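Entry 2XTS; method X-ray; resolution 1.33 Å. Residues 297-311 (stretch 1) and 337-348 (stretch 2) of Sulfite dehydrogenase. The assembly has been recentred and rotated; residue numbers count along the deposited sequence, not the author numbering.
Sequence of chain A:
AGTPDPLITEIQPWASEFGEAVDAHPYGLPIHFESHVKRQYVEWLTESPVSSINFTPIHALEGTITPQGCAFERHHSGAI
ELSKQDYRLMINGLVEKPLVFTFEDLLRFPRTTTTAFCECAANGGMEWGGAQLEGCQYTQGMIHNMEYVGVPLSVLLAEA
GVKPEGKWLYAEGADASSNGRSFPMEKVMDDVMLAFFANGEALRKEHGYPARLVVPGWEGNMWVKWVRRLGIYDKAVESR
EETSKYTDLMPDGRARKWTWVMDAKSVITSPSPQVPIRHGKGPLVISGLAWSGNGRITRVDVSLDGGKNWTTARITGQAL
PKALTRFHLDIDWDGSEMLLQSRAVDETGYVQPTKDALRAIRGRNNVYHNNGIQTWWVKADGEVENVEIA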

# COMPACT_ATOMS: atom_id res chain seq x y z
N ILE A 297 -14.08 13.54 -7.13
CA ILE A 297 -15.23 12.91 -7.76
C ILE A 297 -16.44 13.11 -6.86
O ILE A 297 -16.36 12.90 -5.66
CB ILE A 297 -14.97 11.38 -8.00
CG1 ILE A 297 -13.87 11.18 -9.04
CG2 ILE A 297 -16.26 10.64 -8.37
CD1 ILE A 297 -14.14 11.73 -10.38
N THR A 298 -17.56 13.51 -7.44
CA THR A 298 -18.79 13.68 -6.68
C THR A 298 -19.77 12.56 -6.92
O THR A 298 -20.54 12.24 -6.04
CB THR A 298 -19.45 15.01 -6.97
OG1 THR A 298 -19.68 15.15 -8.37
CG2 THR A 298 -18.58 16.15 -6.48
N ARG A 299 -19.77 11.97 -8.11
CA ARG A 299 -20.54 10.78 -8.38
C ARG A 299 -20.06 10.03 -9.60
O ARG A 299 -19.30 10.57 -10.42
CB ARG A 299 -22.04 11.06 -8.46
CG ARG A 299 -22.55 11.48 -9.78
CD ARG A 299 -24.08 11.63 -9.74
NE ARG A 299 -24.59 11.79 -11.10
CZ ARG A 299 -24.65 12.95 -11.73
NH1 ARG A 299 -24.21 14.06 -11.15
NH2 ARG A 299 -25.11 13.00 -12.97
N VAL A 300 -20.47 8.78 -9.67
CA VAL A 300 -20.27 7.96 -10.85
C VAL A 300 -21.60 7.34 -11.24
O VAL A 300 -22.26 6.73 -10.42
CB VAL A 300 -19.21 6.85 -10.65
CG1 VAL A 300 -18.97 6.10 -11.96
CG2 VAL A 300 -17.92 7.43 -10.07
N ASP A 301 -21.98 7.52 -12.50
CA ASP A 301 -23.17 6.87 -13.06
C ASP A 301 -22.74 5.65 -13.87
O ASP A 301 -21.69 5.67 -14.51
CB ASP A 301 -23.95 7.84 -13.94
CG ASP A 301 -24.47 9.04 -13.18
OD1 ASP A 301 -24.74 8.96 -11.97
OD2 ASP A 301 -24.59 10.11 -13.83
N VAL A 302 -23.54 4.59 -13.83
CA VAL A 302 -23.30 3.36 -14.55
C VAL A 302 -24.49 3.07 -15.46
O VAL A 302 -25.66 3.24 -15.05
CB VAL A 302 -23.03 2.22 -13.56
CG1 VAL A 302 -23.04 0.88 -14.26
CG2 VAL A 302 -21.72 2.43 -12.86
N SER A 303 -24.21 2.66 -16.69
CA SER A 303 -25.24 2.21 -17.62
C SER A 303 -25.01 0.76 -17.96
O SER A 303 -23.87 0.32 -18.08
CB SER A 303 -25.22 3.05 -18.89
OG SER A 303 -26.20 2.61 -19.84
N LEU A 304 -26.10 -0.00 -18.09
CA LEU A 304 -26.04 -1.36 -18.58
C LEU A 304 -26.44 -1.50 -20.04
O LEU A 304 -26.40 -2.61 -20.57
CB LEU A 304 -26.96 -2.27 -17.74
CG LEU A 304 -26.91 -2.11 -16.21
CD1 LEU A 304 -27.86 -3.11 -15.59
CD2 LEU A 304 -25.47 -2.27 -15.68
N ASP A 305 -26.87 -0.39 -20.65
CA ASP A 305 -27.49 -0.43 -21.97
C ASP A 305 -26.87 0.58 -22.92
O ASP A 305 -27.53 1.11 -23.81
CB ASP A 305 -29.02 -0.29 -21.86
CG ASP A 305 -29.47 1.02 -21.26
OD1 ASP A 305 -28.64 1.92 -21.01
OD2 ASP A 305 -30.72 1.15 -21.10
N GLY A 306 -25.58 0.83 -22.77
CA GLY A 306 -24.83 1.66 -23.72
C GLY A 306 -25.11 3.14 -23.67
O GLY A 306 -24.87 3.85 -24.64
N GLY A 307 -25.63 3.61 -22.53
CA GLY A 307 -25.88 5.01 -22.32
C GLY A 307 -27.31 5.48 -22.56
O GLY A 307 -27.57 6.66 -22.49
N LYS A 308 -28.22 4.55 -22.78
CA LYS A 308 -29.64 4.91 -22.89
C LYS A 308 -30.20 5.28 -21.51
O LYS A 308 -31.06 6.15 -21.41
CB LYS A 308 -30.44 3.77 -23.50
CG LYS A 308 -30.17 3.53 -24.96
CD LYS A 308 -31.03 2.41 -25.49
CE LYS A 308 -30.90 2.26 -26.99
NZ LYS A 308 -31.86 1.25 -27.51
N ASN A 309 -29.73 4.58 -20.48
CA ASN A 309 -30.20 4.81 -19.12
C ASN A 309 -29.08 4.63 -18.13
O ASN A 309 -28.22 3.75 -18.28
CB ASN A 309 -31.33 3.88 -18.75
CG ASN A 309 -32.54 4.04 -19.65
OD1 ASN A 309 -32.71 3.29 -20.63
ND2 ASN A 309 -33.35 5.03 -19.36
N TRP A 310 -29.07 5.51 -17.14
CA TRP A 310 -28.01 5.55 -16.13
C TRP A 310 -28.56 5.39 -14.73
O TRP A 310 -29.63 5.88 -14.44
CB TRP A 310 -27.29 6.89 -16.22
CG TRP A 310 -26.61 7.14 -17.54
CD1 TRP A 310 -27.15 7.74 -18.64
CD2 TRP A 310 -25.27 6.78 -17.89
NE1 TRP A 310 -26.23 7.78 -19.65
CE2 TRP A 310 -25.08 7.18 -19.22
CE3 TRP A 310 -24.23 6.14 -17.21
CZ2 TRP A 310 -23.88 7.00 -19.88
CZ3 TRP A 310 -23.03 5.95 -17.88
CH2 TRP A 310 -22.87 6.37 -19.21
N THR A 311 -27.76 4.76 -13.88
CA THR A 311 -28.03 4.61 -12.44
C THR A 311 -26.79 5.08 -11.68
O THR A 311 -25.67 4.68 -12.00
CB THR A 311 -28.29 3.12 -12.09
OG1 THR A 311 -29.38 2.62 -12.88
CG2 THR A 311 -28.60 2.92 -10.62
N GLU A 337 -27.33 -9.87 -22.73
CA GLU A 337 -26.21 -9.06 -23.13
C GLU A 337 -26.32 -7.67 -22.52
O GLU A 337 -27.41 -7.15 -22.35
CB GLU A 337 -26.16 -8.96 -24.65
CG GLU A 337 -25.80 -10.24 -25.37
CD GLU A 337 -25.60 -10.05 -26.87
OE1 GLU A 337 -25.42 -8.90 -27.33
OE2 GLU A 337 -25.65 -11.06 -27.59
N MET A 338 -25.18 -7.05 -22.19
CA MET A 338 -25.17 -5.71 -21.66
C MET A 338 -24.10 -4.90 -22.36
O MET A 338 -23.14 -5.46 -22.91
CB MET A 338 -24.91 -5.68 -20.15
CG MET A 338 -25.93 -6.45 -19.32
SD MET A 338 -25.62 -6.34 -17.56
CE MET A 338 -24.15 -7.35 -17.37
N LEU A 339 -24.29 -3.58 -22.37
CA LEU A 339 -23.27 -2.64 -22.79
C LEU A 339 -22.97 -1.76 -21.60
O LEU A 339 -23.66 -0.77 -21.33
CB LEU A 339 -23.73 -1.83 -24.00
CG LEU A 339 -23.80 -2.61 -25.31
CD1 LEU A 339 -24.61 -1.80 -26.32
CD2 LEU A 339 -22.43 -3.00 -25.86
N LEU A 340 -21.92 -2.13 -20.87
CA LEU A 340 -21.61 -1.44 -19.62
C LEU A 340 -20.81 -0.19 -19.88
O LEU A 340 -19.85 -0.21 -20.66
CB LEU A 340 -20.77 -2.34 -18.69
CG LEU A 340 -21.33 -3.68 -18.27
CD1 LEU A 340 -20.33 -4.40 -17.41
CD2 LEU A 340 -22.66 -3.51 -17.54
N GLN A 341 -21.17 0.89 -19.19
CA GLN A 341 -20.41 2.13 -19.22
C GLN A 341 -20.42 2.78 -17.85
O GLN A 341 -21.38 2.60 -17.08
CB GLN A 341 -21.03 3.13 -20.20
CG GLN A 341 -21.06 2.70 -21.64
CD GLN A 341 -21.62 3.76 -22.55
OE1 GLN A 341 -22.38 4.62 -22.13
NE2 GLN A 341 -21.21 3.70 -23.82
N SER A 342 -19.37 3.54 -17.55
CA SER A 342 -19.35 4.37 -16.38
C SER A 342 -19.02 5.81 -16.80
O SER A 342 -18.27 6.04 -17.76
CB SER A 342 -18.37 3.85 -15.35
OG SER A 342 -17.04 3.77 -15.83
N ARG A 343 -19.58 6.75 -16.06
CA ARG A 343 -19.44 8.18 -16.36
C ARG A 343 -19.19 8.95 -15.06
O ARG A 343 -20.09 9.02 -14.21
CB ARG A 343 -20.70 8.70 -17.05
CG ARG A 343 -20.71 10.15 -17.43
CD ARG A 343 -22.05 10.47 -18.12
NE ARG A 343 -23.18 10.41 -17.20
CZ ARG A 343 -24.46 10.51 -17.56
NH1 ARG A 343 -24.80 10.62 -18.84
NH2 ARG A 343 -25.42 10.46 -16.64
N ALA A 344 -17.98 9.49 -14.91
CA ALA A 344 -17.61 10.25 -13.72
C ALA A 344 -18.06 11.71 -13.77
O ALA A 344 -18.10 12.31 -14.85
CB ALA A 344 -16.12 10.22 -13.54
N VAL A 345 -18.36 12.27 -12.61
CA VAL A 345 -18.66 13.68 -12.45
C VAL A 345 -17.76 14.18 -11.34
O VAL A 345 -17.60 13.52 -10.31
CB VAL A 345 -20.13 13.92 -12.06
CG1 VAL A 345 -20.42 15.44 -11.97
CG2 VAL A 345 -21.05 13.20 -13.06
N ASP A 346 -17.12 15.33 -11.55
CA ASP A 346 -16.29 15.91 -10.50
C ASP A 346 -16.91 17.17 -9.91
O ASP A 346 -17.94 17.66 -10.37
CB ASP A 346 -14.82 16.09 -10.94
CG ASP A 346 -14.59 17.21 -11.91
OD1 ASP A 346 -15.33 18.22 -11.88
OD2 ASP A 346 -13.61 17.08 -12.69
N GLU A 347 -16.26 17.70 -8.87
CA GLU A 347 -16.82 18.81 -8.11
C GLU A 347 -16.95 20.11 -8.89
O GLU A 347 -17.62 21.04 -8.43
CB GLU A 347 -16.02 19.06 -6.84
CG GLU A 347 -14.61 19.53 -7.09
CD GLU A 347 -13.90 19.82 -5.79
OE1 GLU A 347 -13.03 19.02 -5.40
OE2 GLU A 347 -14.24 20.83 -5.12
N THR A 348 -16.29 20.20 -10.04
CA THR A 348 -16.46 21.37 -10.90
C THR A 348 -17.74 21.29 -11.74
O THR A 348 -18.11 22.26 -12.40
CB THR A 348 -15.28 21.56 -11.87
OG1 THR A 348 -15.33 20.56 -12.90
CG2 THR A 348 -13.91 21.56 -11.13
O HOH W 1 -20.55 18.19 -9.20
O HOH W 2 -22.36 10.81 -14.66
O HOH W 3 -22.78 5.49 -25.73

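Strands 297-303 and 338-346 of sulfite dehydrogenase run antiparallel, their axes at 157° and 4.5 Å apart at closest approach; the two stretches together bury 1015 Å² against each other (both sides summed). At Asp301-Arg343 and Ser303-Gln341 the backbone bonds run both ways: Asp301 N donates to Arg343 O (3.0 Å), Arg343 N to Asp301 O (2.8 Å), Ser303 N to Gln341 O (2.9 Å) and Gln341 N to Ser303 O (3.0 Å). At Arg299-Val345 only the bond from Val345 N to Arg299 O (2.9 Å) is strong. In the alternate, non-hydrogen-bonded pairs, CA-H groups lean on the same carbonyls, as in Val302 CA to Gln341 O (3.3 Å).

A beta bulge between Ile297 and Arg299 shifts the register by one. Val345 O therefore accepts a good bond from Thr298 N (2.9 Å) and only a weak one from Arg299 N (3.5 Å). Water 1 links Thr298 OG1 (3.3 Å) to Asp346 O (2.9 Å), donating to the carbonyl. At the other end the chain turns: Leu339 N donates to Leu304 O (2.9 Å), and Leu339 O accepts from Gly306 N (2.9 Å). Ser303 OG steadies this turn by accepting from Asp305 N (3.2 Å) and Gly307 N (2.9 Å). An ideal CB on Gly306 would lie 3.2 Å from Leu339 CD1, and its positive phi also favours glycine.

On the face carrying Arg299, Asp301 and Arg343, these three charged side chains form a cluster, with Val345 CG2 over one face of the Arg299 guanidinium. Asp301 OD2 accepts from Arg343 NH2 (3.0 Å, nearly linear), in a salt bridge near the guanidinium plane, and from Arg299 NH2 (3.1 Å); Asp301 OD1 accepts from Arg299 NE (3.0 Å). The shared carboxylate offsets the like charges of Arg299 NH2 and Arg343 NH2, 4.5 Å apart. Water 2 bridges Asp301 and Arg343, accepting from Arg343 NE (2.7 Å) and donating to Arg343 O (2.9 Å) and Asp301 OD2 (2.5 Å); Arg343 NH1 and NH2 also bond elsewhere in the structure. The Arg343 guanidinium also lies flat on Trp310, planes at 22°, with Arg343 CZ 3.7 Å from the centroid of the five-membered ring: a cation-pi contact. Trp310 NE1 and Arg343 NH1, 3.3 Å apart, are both donors, so stacking rather than a hydrogen bond joins them.

Beside this stack, Gln341 reaches the turn. Gln341 NE2 donates to water 3 (3.1 Å), which donates in turn to Gly306 O (2.9 Å); Gln341 OE1 lies 3.4 Å from Gly307 N, at an angle too poor for a hydrogen bond.

Apolar contacts complete the packing: Ile297 CD1 meets Ala344 CB (4.0 Å), and Leu304 CD2 meets Leu340 CD2 (3.6 Å).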